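Local coordinates for N-terminal acetyltransferase-like protein (Chaetomium thermophilum, PDB 5NNP) that probably serves as the TPR-like auxiliary subunit of a NatA-type N-terminal acetyltransferase complex, whose catalytic activity acetylates the amino termini of proteins, at residues A[491-496]-A[507-512]; A[565-570]-A[649-654]; A[456-461]-A[498-503]; A[555-560]-A[663-668]. All coordinates share one frame; numbering follows the deposited sequence.

Interaction 1 (A[491-496]-A[507-512]); sequences TEDGEA and LKRYHT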
# COMPACT_ATOMS: atom_id res chain seq x y z
N THR A 491 -0.04 2.16 -16.55
CA THR A 491 -0.15 0.78 -17.02
C THR A 491 -1.07 0.69 -18.24
O THR A 491 -0.71 0.10 -19.26
CB THR A 491 -0.67 -0.17 -15.93
OG1 THR A 491 0.12 -0.01 -14.74
CG2 THR A 491 -0.57 -1.61 -16.38
N GLU A 492 -2.26 1.28 -18.12
CA GLU A 492 -3.23 1.31 -19.22
C GLU A 492 -2.65 1.96 -20.47
O GLU A 492 -2.82 1.48 -21.58
CB GLU A 492 -4.49 2.05 -18.78
CG GLU A 492 -5.39 1.23 -17.87
CD GLU A 492 -6.01 0.05 -18.58
OE1 GLU A 492 -6.45 -0.89 -17.91
OE2 GLU A 492 -6.08 0.07 -19.83
N ASP A 493 -1.98 3.09 -20.28
CA ASP A 493 -1.35 3.80 -21.38
C ASP A 493 -0.33 2.91 -22.09
O ASP A 493 -0.22 2.92 -23.32
CB ASP A 493 -0.68 5.07 -20.89
CG ASP A 493 -0.28 6.00 -22.02
OD1 ASP A 493 -1.06 6.16 -22.98
OD2 ASP A 493 0.82 6.59 -21.95
N GLY A 494 0.42 2.14 -21.31
CA GLY A 494 1.43 1.25 -21.86
C GLY A 494 0.82 0.14 -22.68
O GLY A 494 1.23 -0.10 -23.81
N GLU A 495 -0.17 -0.54 -22.11
CA GLU A 495 -0.83 -1.64 -22.78
C GLU A 495 -1.46 -1.17 -24.09
O GLU A 495 -1.39 -1.87 -25.11
CB GLU A 495 -1.86 -2.28 -21.85
CG GLU A 495 -1.23 -2.91 -20.61
CD GLU A 495 -2.22 -3.56 -19.67
OE1 GLU A 495 -3.45 -3.40 -19.84
OE2 GLU A 495 -1.77 -4.25 -18.74
N ALA A 496 -2.03 0.03 -24.07
CA ALA A 496 -2.58 0.63 -25.29
C ALA A 496 -1.51 0.87 -26.37
O ALA A 496 -1.70 0.51 -27.54
CB ALA A 496 -3.27 1.93 -24.95
N LEU A 507 7.34 0.17 -23.31
CA LEU A 507 8.39 -0.17 -22.35
C LEU A 507 8.65 0.99 -21.38
O LEU A 507 8.84 0.78 -20.17
CB LEU A 507 9.69 -0.55 -23.07
CG LEU A 507 9.79 -1.91 -23.77
CD1 LEU A 507 11.07 -2.00 -24.55
CD2 LEU A 507 9.72 -3.06 -22.78
N LYS A 508 8.64 2.21 -21.92
CA LYS A 508 8.89 3.39 -21.12
C LYS A 508 7.90 3.46 -19.96
O LYS A 508 8.29 3.71 -18.81
CB LYS A 508 8.82 4.66 -21.97
CG LYS A 508 9.14 5.94 -21.23
CD LYS A 508 10.54 5.89 -20.64
CE LYS A 508 10.97 7.24 -20.10
NZ LYS A 508 12.42 7.26 -19.74
N ARG A 509 6.63 3.21 -20.25
CA ARG A 509 5.59 3.20 -19.22
C ARG A 509 5.82 2.12 -18.16
O ARG A 509 5.80 2.41 -16.96
CB ARG A 509 4.21 3.00 -19.85
CG ARG A 509 3.85 4.07 -20.86
CD ARG A 509 3.65 5.41 -20.17
NE ARG A 509 3.29 6.44 -21.14
CZ ARG A 509 4.17 7.21 -21.77
NH1 ARG A 509 5.46 7.08 -21.53
NH2 ARG A 509 3.76 8.10 -22.66
N TYR A 510 6.03 0.88 -18.61
CA TYR A 510 6.29 -0.22 -17.70
C TYR A 510 7.52 0.08 -16.82
O TYR A 510 7.50 -0.14 -15.60
CB TYR A 510 6.49 -1.54 -18.46
CG TYR A 510 5.32 -1.90 -19.37
CD1 TYR A 510 4.02 -1.55 -19.02
CD2 TYR A 510 5.52 -2.56 -20.58
CE1 TYR A 510 2.95 -1.86 -19.83
CE2 TYR A 510 4.45 -2.87 -21.41
CZ TYR A 510 3.17 -2.52 -21.03
OH TYR A 510 2.09 -2.82 -21.84
N HIS A 511 8.57 0.63 -17.43
CA HIS A 511 9.73 1.04 -16.65
C HIS A 511 9.39 2.12 -15.62
O HIS A 511 9.93 2.13 -14.52
CB HIS A 511 10.85 1.52 -17.57
CG HIS A 511 11.70 0.40 -18.10
ND1 HIS A 511 12.98 0.16 -17.65
CD2 HIS A 511 11.44 -0.55 -19.02
CE1 HIS A 511 13.47 -0.88 -18.28
NE2 HIS A 511 12.56 -1.34 -19.12
N THR A 512 8.47 3.02 -15.97
CA THR A 512 8.09 4.06 -15.03
C THR A 512 7.38 3.50 -13.79
O THR A 512 7.64 3.95 -12.67
CB THR A 512 7.21 5.11 -15.73
OG1 THR A 512 8.01 5.79 -16.69
CG2 THR A 512 6.66 6.14 -14.75
O HOH W 1 1.07 8.92 -23.98

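Interaction 2 (A[565-570]-A[649-654]); sequences NLYLSM and AATKDP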
# COMPACT_ATOMS: atom_id res chain seq x y z
N ASN A 565 6.44 -10.08 -20.92
CA ASN A 565 5.80 -10.52 -22.15
C ASN A 565 6.23 -9.73 -23.40
O ASN A 565 6.37 -10.29 -24.48
CB ASN A 565 4.28 -10.44 -22.00
CG ASN A 565 3.72 -11.59 -21.19
OD1 ASN A 565 4.32 -12.67 -21.11
ND2 ASN A 565 2.55 -11.37 -20.59
N LEU A 566 6.46 -8.43 -23.24
CA LEU A 566 6.87 -7.59 -24.36
C LEU A 566 8.33 -7.82 -24.74
O LEU A 566 8.68 -7.73 -25.92
CB LEU A 566 6.63 -6.11 -24.04
CG LEU A 566 6.99 -5.07 -25.10
CD1 LEU A 566 6.37 -5.42 -26.47
CD2 LEU A 566 6.57 -3.66 -24.66
N TYR A 567 9.18 -8.12 -23.76
CA TYR A 567 10.58 -8.46 -24.06
C TYR A 567 10.67 -9.83 -24.75
O TYR A 567 11.48 -10.02 -25.66
CB TYR A 567 11.44 -8.45 -22.79
CG TYR A 567 11.91 -7.08 -22.33
CD1 TYR A 567 12.63 -6.25 -23.18
CD2 TYR A 567 11.64 -6.62 -21.04
CE1 TYR A 567 13.06 -5.00 -22.77
CE2 TYR A 567 12.06 -5.37 -20.62
CZ TYR A 567 12.77 -4.56 -21.49
OH TYR A 567 13.20 -3.32 -21.07
N LEU A 568 9.86 -10.77 -24.29
CA LEU A 568 9.74 -12.08 -24.90
C LEU A 568 9.35 -11.96 -26.38
O LEU A 568 9.90 -12.64 -27.26
CB LEU A 568 8.71 -12.92 -24.17
CG LEU A 568 9.21 -13.74 -22.99
CD1 LEU A 568 8.04 -14.33 -22.20
CD2 LEU A 568 10.17 -14.82 -23.49
N SER A 569 8.38 -11.08 -26.63
CA SER A 569 7.94 -10.80 -27.98
C SER A 569 9.08 -10.21 -28.80
O SER A 569 9.34 -10.65 -29.92
CB SER A 569 6.75 -9.85 -27.96
OG SER A 569 6.62 -9.18 -29.20
N MET A 570 9.76 -9.21 -28.23
CA MET A 570 10.90 -8.59 -28.90
C MET A 570 12.02 -9.59 -29.19
O MET A 570 12.74 -9.44 -30.17
CB MET A 570 11.46 -7.43 -28.07
CG MET A 570 10.52 -6.25 -27.92
SD MET A 570 11.06 -5.14 -26.60
CE MET A 570 12.65 -4.59 -27.24
N ALA A 649 13.61 0.17 -26.52
CA ALA A 649 13.15 -0.66 -27.63
C ALA A 649 14.32 -1.16 -28.47
O ALA A 649 14.22 -2.22 -29.08
CB ALA A 649 12.18 0.12 -28.49
N ALA A 650 15.42 -0.42 -28.48
CA ALA A 650 16.55 -0.73 -29.35
C ALA A 650 17.55 -1.67 -28.69
O ALA A 650 18.71 -1.75 -29.10
CB ALA A 650 17.25 0.55 -29.77
N THR A 651 17.12 -2.39 -27.66
CA THR A 651 18.02 -3.22 -26.88
C THR A 651 18.53 -4.41 -27.71
O THR A 651 17.85 -4.91 -28.59
CB THR A 651 17.33 -3.74 -25.59
OG1 THR A 651 18.26 -4.51 -24.81
CG2 THR A 651 16.10 -4.58 -25.92
N LYS A 652 19.75 -4.84 -27.43
CA LYS A 652 20.30 -6.04 -28.05
C LYS A 652 20.09 -7.24 -27.13
O LYS A 652 20.19 -8.39 -27.56
CB LYS A 652 21.78 -5.85 -28.36
CG LYS A 652 22.07 -4.73 -29.35
CD LYS A 652 21.39 -4.97 -30.71
CE LYS A 652 21.67 -3.83 -31.69
NZ LYS A 652 21.35 -4.20 -33.11
N ASP A 653 19.76 -6.97 -25.87
CA ASP A 653 19.55 -8.02 -24.87
C ASP A 653 18.23 -7.81 -24.14
O ASP A 653 18.21 -7.28 -23.04
CB ASP A 653 20.70 -8.05 -23.87
CG ASP A 653 20.56 -9.18 -22.86
OD1 ASP A 653 19.87 -10.17 -23.18
OD2 ASP A 653 21.15 -9.09 -21.76
N PRO A 654 17.12 -8.24 -24.75
CA PRO A 654 15.80 -8.06 -24.16
C PRO A 654 15.56 -9.00 -22.99
O PRO A 654 14.99 -8.60 -21.97
CB PRO A 654 14.84 -8.38 -25.32
CG PRO A 654 15.72 -8.74 -26.52
CD PRO A 654 17.08 -9.02 -26.00

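Interaction 3 (A[456-461]-A[498-503]); sequences NENEKA and QRRGNT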
# COMPACT_ATOMS: atom_id res chain seq x y z
N ASN A 456 -7.84 2.26 -27.64
CA ASN A 456 -6.55 2.63 -28.19
C ASN A 456 -6.43 4.07 -28.61
O ASN A 456 -5.66 4.37 -29.52
CB ASN A 456 -6.20 1.72 -29.36
CG ASN A 456 -5.88 0.31 -28.93
OD1 ASN A 456 -5.77 0.03 -27.74
ND2 ASN A 456 -5.74 -0.59 -29.90
N GLU A 457 -7.14 4.98 -27.95
CA GLU A 457 -6.99 6.41 -28.25
C GLU A 457 -6.14 7.13 -27.21
O GLU A 457 -6.64 7.96 -26.44
CB GLU A 457 -8.35 7.09 -28.34
CG GLU A 457 -9.19 6.67 -29.53
CD GLU A 457 -10.59 7.24 -29.44
OE1 GLU A 457 -10.83 8.33 -30.01
OE2 GLU A 457 -11.46 6.60 -28.80
N ASN A 458 -4.84 6.84 -27.20
CA ASN A 458 -3.95 7.35 -26.15
C ASN A 458 -3.95 8.87 -26.05
O ASN A 458 -4.12 9.44 -24.97
CB ASN A 458 -2.52 6.86 -26.40
CG ASN A 458 -2.43 5.36 -26.43
OD1 ASN A 458 -3.00 4.70 -27.31
ND2 ASN A 458 -1.75 4.79 -25.45
N GLU A 459 -3.74 9.52 -27.18
CA GLU A 459 -3.57 10.96 -27.19
C GLU A 459 -4.85 11.66 -26.73
O GLU A 459 -4.80 12.67 -26.02
CB GLU A 459 -3.12 11.41 -28.59
CG GLU A 459 -3.64 10.54 -29.70
CD GLU A 459 -2.67 9.45 -30.12
OE1 GLU A 459 -3.05 8.26 -30.01
OE2 GLU A 459 -1.56 9.77 -30.58
N LYS A 460 -6.00 11.10 -27.11
CA LYS A 460 -7.28 11.59 -26.60
C LYS A 460 -7.40 11.35 -25.10
O LYS A 460 -7.76 12.27 -24.36
CB LYS A 460 -8.44 10.92 -27.33
CG LYS A 460 -9.81 11.55 -27.11
CD LYS A 460 -10.83 10.75 -27.92
CE LYS A 460 -11.99 11.56 -28.43
NZ LYS A 460 -12.64 10.74 -29.49
N ALA A 461 -7.11 10.13 -24.66
CA ALA A 461 -7.25 9.80 -23.24
C ALA A 461 -6.42 10.75 -22.38
O ALA A 461 -6.88 11.23 -21.34
CB ALA A 461 -6.86 8.36 -22.96
N GLN A 498 1.32 -0.59 -26.59
CA GLN A 498 1.79 -1.89 -27.02
C GLN A 498 0.85 -2.44 -28.08
O GLN A 498 1.31 -2.97 -29.08
CB GLN A 498 1.89 -2.85 -25.84
CG GLN A 498 2.53 -4.18 -26.15
CD GLN A 498 2.85 -4.96 -24.88
OE1 GLN A 498 3.11 -4.38 -23.82
NE2 GLN A 498 2.82 -6.28 -24.98
N ARG A 499 -0.45 -2.28 -27.87
CA ARG A 499 -1.45 -2.75 -28.82
C ARG A 499 -1.35 -2.05 -30.17
O ARG A 499 -1.80 -2.58 -31.19
CB ARG A 499 -2.87 -2.55 -28.27
CG ARG A 499 -3.27 -3.55 -27.21
CD ARG A 499 -4.77 -3.53 -26.98
NE ARG A 499 -5.24 -2.27 -26.40
CZ ARG A 499 -5.23 -1.99 -25.10
NH1 ARG A 499 -4.75 -2.87 -24.24
NH2 ARG A 499 -5.68 -0.82 -24.67
N ARG A 500 -0.78 -0.85 -30.17
CA ARG A 500 -0.65 -0.08 -31.40
C ARG A 500 0.68 -0.37 -32.07
O ARG A 500 0.96 0.12 -33.17
CB ARG A 500 -0.80 1.41 -31.12
CG ARG A 500 -2.17 1.79 -30.65
CD ARG A 500 -2.19 3.19 -30.08
NE ARG A 500 -1.83 4.20 -31.07
CZ ARG A 500 -2.07 5.50 -30.92
NH1 ARG A 500 -2.66 5.94 -29.82
NH2 ARG A 500 -1.72 6.36 -31.87
N GLY A 501 1.50 -1.16 -31.40
CA GLY A 501 2.80 -1.52 -31.93
C GLY A 501 3.94 -0.62 -31.48
O GLY A 501 5.04 -0.74 -31.99
N ASN A 502 3.69 0.28 -30.53
CA ASN A 502 4.71 1.23 -30.10
C ASN A 502 5.54 0.69 -28.94
O ASN A 502 5.38 1.12 -27.79
CB ASN A 502 4.07 2.57 -29.71
CG ASN A 502 5.06 3.73 -29.74
OD1 ASN A 502 6.25 3.55 -29.45
ND2 ASN A 502 4.58 4.92 -30.09
N THR A 503 6.43 -0.25 -29.25
CA THR A 503 7.26 -0.91 -28.25
C THR A 503 7.99 0.08 -27.36
O THR A 503 8.16 -0.15 -26.17
CB THR A 503 8.27 -1.86 -28.91
OG1 THR A 503 7.60 -2.65 -29.90
CG2 THR A 503 8.91 -2.80 -27.91

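Interaction 4 (A[555-560]-A[663-668]); sequences FYFRAA and NYILQF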
# COMPACT_ATOMS: atom_id res chain seq x y z
N PHE A 555 -0.38 -4.11 -8.21
CA PHE A 555 0.04 -2.87 -8.88
C PHE A 555 1.43 -2.99 -9.49
O PHE A 555 1.69 -2.41 -10.55
CB PHE A 555 -0.00 -1.69 -7.91
CG PHE A 555 -1.30 -0.94 -7.94
CD1 PHE A 555 -2.42 -1.51 -8.49
CD2 PHE A 555 -1.38 0.35 -7.45
CE1 PHE A 555 -3.61 -0.82 -8.55
CE2 PHE A 555 -2.57 1.06 -7.51
CZ PHE A 555 -3.68 0.48 -8.06
N TYR A 556 2.33 -3.74 -8.83
CA TYR A 556 3.62 -4.07 -9.42
C TYR A 556 3.47 -5.18 -10.47
O TYR A 556 4.00 -5.08 -11.58
CB TYR A 556 4.64 -4.52 -8.36
CG TYR A 556 5.91 -5.06 -9.01
CD1 TYR A 556 6.95 -4.20 -9.34
CD2 TYR A 556 6.04 -6.41 -9.35
CE1 TYR A 556 8.10 -4.67 -9.96
CE2 TYR A 556 7.18 -6.89 -9.96
CZ TYR A 556 8.21 -6.02 -10.27
OH TYR A 556 9.35 -6.49 -10.89
N PHE A 557 2.77 -6.24 -10.10
CA PHE A 557 2.75 -7.45 -10.88
C PHE A 557 2.25 -7.24 -12.31
O PHE A 557 2.84 -7.74 -13.26
CB PHE A 557 1.90 -8.51 -10.19
CG PHE A 557 1.90 -9.84 -10.89
CD1 PHE A 557 2.84 -10.80 -10.56
CD2 PHE A 557 0.98 -10.11 -11.89
CE1 PHE A 557 2.87 -12.03 -11.20
CE2 PHE A 557 1.00 -11.33 -12.55
CZ PHE A 557 1.95 -12.29 -12.20
N ARG A 558 1.17 -6.48 -12.47
CA ARG A 558 0.56 -6.28 -13.79
C ARG A 558 1.53 -5.65 -14.79
O ARG A 558 1.83 -6.22 -15.84
CB ARG A 558 -0.71 -5.44 -13.67
CG ARG A 558 -1.48 -5.33 -14.97
CD ARG A 558 -2.82 -4.66 -14.78
NE ARG A 558 -3.38 -4.22 -16.05
CZ ARG A 558 -4.40 -3.38 -16.18
NH1 ARG A 558 -4.99 -2.88 -15.10
NH2 ARG A 558 -4.83 -3.04 -17.39
N ALA A 559 2.03 -4.46 -14.46
CA ALA A 559 2.99 -3.78 -15.32
C ALA A 559 4.22 -4.64 -15.54
O ALA A 559 4.78 -4.63 -16.63
CB ALA A 559 3.38 -2.43 -14.73
N ALA A 560 4.63 -5.38 -14.51
CA ALA A 560 5.85 -6.18 -14.63
C ALA A 560 5.65 -7.38 -15.54
O ALA A 560 6.54 -7.74 -16.32
CB ALA A 560 6.31 -6.65 -13.26
N ASN A 663 12.49 -11.27 -11.75
CA ASN A 663 12.99 -11.60 -10.42
C ASN A 663 12.03 -11.23 -9.29
O ASN A 663 11.80 -12.00 -8.36
CB ASN A 663 14.33 -10.92 -10.15
CG ASN A 663 15.46 -11.46 -11.02
OD1 ASN A 663 15.43 -12.61 -11.49
ND2 ASN A 663 16.47 -10.63 -11.23
N TYR A 664 11.47 -10.03 -9.37
CA TYR A 664 10.49 -9.61 -8.36
C TYR A 664 9.21 -10.40 -8.50
O TYR A 664 8.54 -10.68 -7.50
CB TYR A 664 10.17 -8.13 -8.49
CG TYR A 664 11.24 -7.22 -7.95
CD1 TYR A 664 12.03 -7.61 -6.87
CD2 TYR A 664 11.45 -5.96 -8.50
CE1 TYR A 664 13.00 -6.77 -6.37
CE2 TYR A 664 12.41 -5.13 -8.00
CZ TYR A 664 13.19 -5.54 -6.93
OH TYR A 664 14.14 -4.70 -6.42
N ILE A 665 8.85 -10.73 -9.73
CA ILE A 665 7.63 -11.48 -9.98
C ILE A 665 7.71 -12.83 -9.32
O ILE A 665 6.83 -13.20 -8.55
CB ILE A 665 7.37 -11.67 -11.48
CG1 ILE A 665 7.20 -10.31 -12.17
CG2 ILE A 665 6.15 -12.54 -11.70
CD1 ILE A 665 6.73 -10.41 -13.62
N LEU A 666 8.78 -13.55 -9.61
CA LEU A 666 8.99 -14.90 -9.07
C LEU A 666 9.27 -14.90 -7.57
O LEU A 666 8.95 -15.87 -6.88
CB LEU A 666 10.15 -15.59 -9.80
CG LEU A 666 9.94 -15.88 -11.29
CD1 LEU A 666 11.21 -16.48 -11.85
CD2 LEU A 666 8.73 -16.79 -11.54
N GLN A 667 9.87 -13.83 -7.07
CA GLN A 667 10.24 -13.80 -5.67
C GLN A 667 9.12 -13.32 -4.77
O GLN A 667 9.04 -13.71 -3.60
CB GLN A 667 11.45 -12.92 -5.44
CG GLN A 667 11.76 -12.74 -3.97
CD GLN A 667 12.80 -11.68 -3.73
OE1 GLN A 667 13.31 -11.07 -4.68
NE2 GLN A 667 13.14 -11.46 -2.46
N PHE A 668 8.24 -12.46 -5.28
CA PHE A 668 7.21 -11.89 -4.42
C PHE A 668 5.82 -12.41 -4.75
O PHE A 668 4.94 -12.36 -3.90
CB PHE A 668 7.26 -10.36 -4.47
CG PHE A 668 8.45 -9.79 -3.72
CD1 PHE A 668 8.46 -9.76 -2.33
CD2 PHE A 668 9.57 -9.35 -4.40
CE1 PHE A 668 9.57 -9.26 -1.64
CE2 PHE A 668 10.68 -8.86 -3.71
CZ PHE A 668 10.68 -8.82 -2.34

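Interaction 1 (A[491-496]-A[507-512])
Thr491 meets Tyr510 through its backbone, the carbonyl O lying at the edge of the ring 4.2 Å from Tyr510 CE1, while its hydroxyl bonds back to Ile487 O. Next comes Asp493, its CB already pointing toward helix 503-523 and its CG set anti to the backbone N (chi1 -167°). Its OD2 takes the N-H of Arg509 NE in a salt bridge of 2.6 Å, nearly straight at 168°. The donor arrives on the anti side of the carboxylate, and the two flat groups are almost coplanar. Arg509 NH2 adds a weak bond to the same oxygen, and a water joins the two; the other oxygen, OD1, is held by Asn458. Gly494 lets the helices close in: its CA lies 3.8 Å from Arg509 CG, and a beta carbon here would probably crowd the Tyr510 ring. Glu495 crosses that tyrosine at about a right angle, its CG 3.5 Å from Tyr510 OH. The hydroxyl itself bonds Gln498, and the carboxylate turns to Arg558. Helices 487-499 and 503-523 thus form a near-antiparallel hairpin, as in TPR-like folds, with helix 554-572 touching both through Asp562 and Leu453 of helix 442-454 packing on Asp493.

Interaction 2 (A[565-570]-A[649-654])
Ala649 meets Met570 through its carbonyl O, which lies 3.4 Å from Met570 CE. The methionine chain bends at its last torsion (chi3 63°), and this brings the methyl CE up to Ala649 O and Thr651 CG2. Thr651 supplies the second wall for that methyl: its CG2 sits 3.7 Å from Met570 CE, the two side chains crossing at about a right angle. The threonine's other branch looks after the loop itself, OG1 accepting from Asp653 N at 3.1 Å in an ST turn and also bonding Asp657. Asp653 then occupies the N-cap position, with OD1 on Gly656 N. Pro654, in the first turn of the new helix, makes the main contact with Tyr567. Its carbonyl O stands over one face of the ring, 3.5 Å from Tyr567 CG, and its CB packs 3.7 Å from Tyr567 CD1. The far end of the tyrosine belongs to another helix, since its OH bonds His511. An alanine in place of Tyr567 would probably open a gap beside Pro654 and leave His511 NE2 without its hydroxyl mate. The whole is a helix start built from an ST turn, an aspartate N-cap and a proline in the first turn, packed against the flank of helix 554-572.

Interaction 3 (A[456-461]-A[498-503])
Asn458 and Arg500 form the tight part of this contact, for Asn458 is the one buried side chain in it. Its OD1 accepts from Arg500 NH1 at 2.8 Å, the donor standing above the amide plane as the two side chains slide past each other in opposite directions. Beside it, Asn456 OD1 accepts from Arg499 NE at 2.7 Å, in the plane of the amide and on a lone pair, with an N-H...O angle of 157°. Amide and guanidinium are nearly coplanar, and Arg499 NH2 makes a weak second bond to the same oxygen, so the amide O sits at the edge of the guanidinium. The arginine reaches back through a bend at chi3 (-66°), which swings NE toward the asparagine. Its NH2 also bonds Leu453 O, a carbonyl that takes Asn456 N within the Schellman motif ending helix 442-454.

The solvent side is looser. Both arginines and Glu459 lie toward it, and OE1 of Glu459 forms a salt bridge with the Arg500 guanidinium, their planes 42° apart; the modelled OE1 to NH1 separation is too short to be trusted in detail. Arg500 NH2 adds only a weak bond to that oxygen.

Two successive arginines, Arg499 and Arg500, therefore face the turn between helices 442-454 and 458-465. The contact is almost wholly polar, and a positive guanidinium beside the carbonyl end of helix 442-454 would probably be electrostatically favourable there.

Interaction 4 (A[555-560]-A[663-668])
Tyr556 and Tyr664 meet at about a right angle in an offset edge-to-face pair, the edge of Tyr664 directed at the face of Tyr556, with ring planes 77° apart and centroids 5.7 Å apart. Tyr556 carries its CG anti to the backbone N (chi1 172°), on a CB that already points toward helix 654-668. Its OH comes in at the rim of the other ring, near that ring's plane and 3.2 Å from Tyr664 CD2, while Tyr556 CZ lies 3.4 Å from Tyr664 CB. The hydroxyl is not left to this apolar company: it bonds Phe661 O, one turn earlier on the same helix.

Ile665 fills the neighbouring space with both of its branches. On the longer one, CG1 touches the edge of the Tyr556 ring, 4.1 Å from Tyr556 CE2, and CD1 rests against the small Ala560, 3.8 Å from Ala560 CB. The methyl CG2 packs obliquely on Phe557, 3.4 Å from Phe557 CE1. Isoleucine thus crosses both aromatic side chains at about a right angle.

Tyr556 also meets Phe517 edge-to-face, and Tyr664 makes a cation-pi contact with Arg551. An alanine in place of Tyr556 would probably leave the Tyr664 edge without a face to meet and Phe661 O without its hydroxyl partner. No hydrogen bond joins the two segments themselves, so they hold together by aromatic and aliphatic packing, and the Tyr556 hydroxyl is satisfied by the carbonyl of Phe661.

Reading from the N terminus, interaction 3 closes first, bringing the start of helix 458-465 and the preceding turn to the end of helix 487-499. Interaction 1 crosses it: residues 491-496 lie inside that loop, and their partners 507-512 come after it. Both use helix 487-499, and the two are in direct contact. Later, helix 554-572 opens two contacts. Interaction 4 closes the longer loop onto helix 654-668, and interaction 2 nests within it; both loops contain the unmodelled residues 575-638. His511 with Tyr567 couples interactions 1 and 2, and Arg558 bridges from interaction 4 to Glu492 and Glu495. Helix 554-572 thus ties together helices 487-499, 503-523 and 654-668.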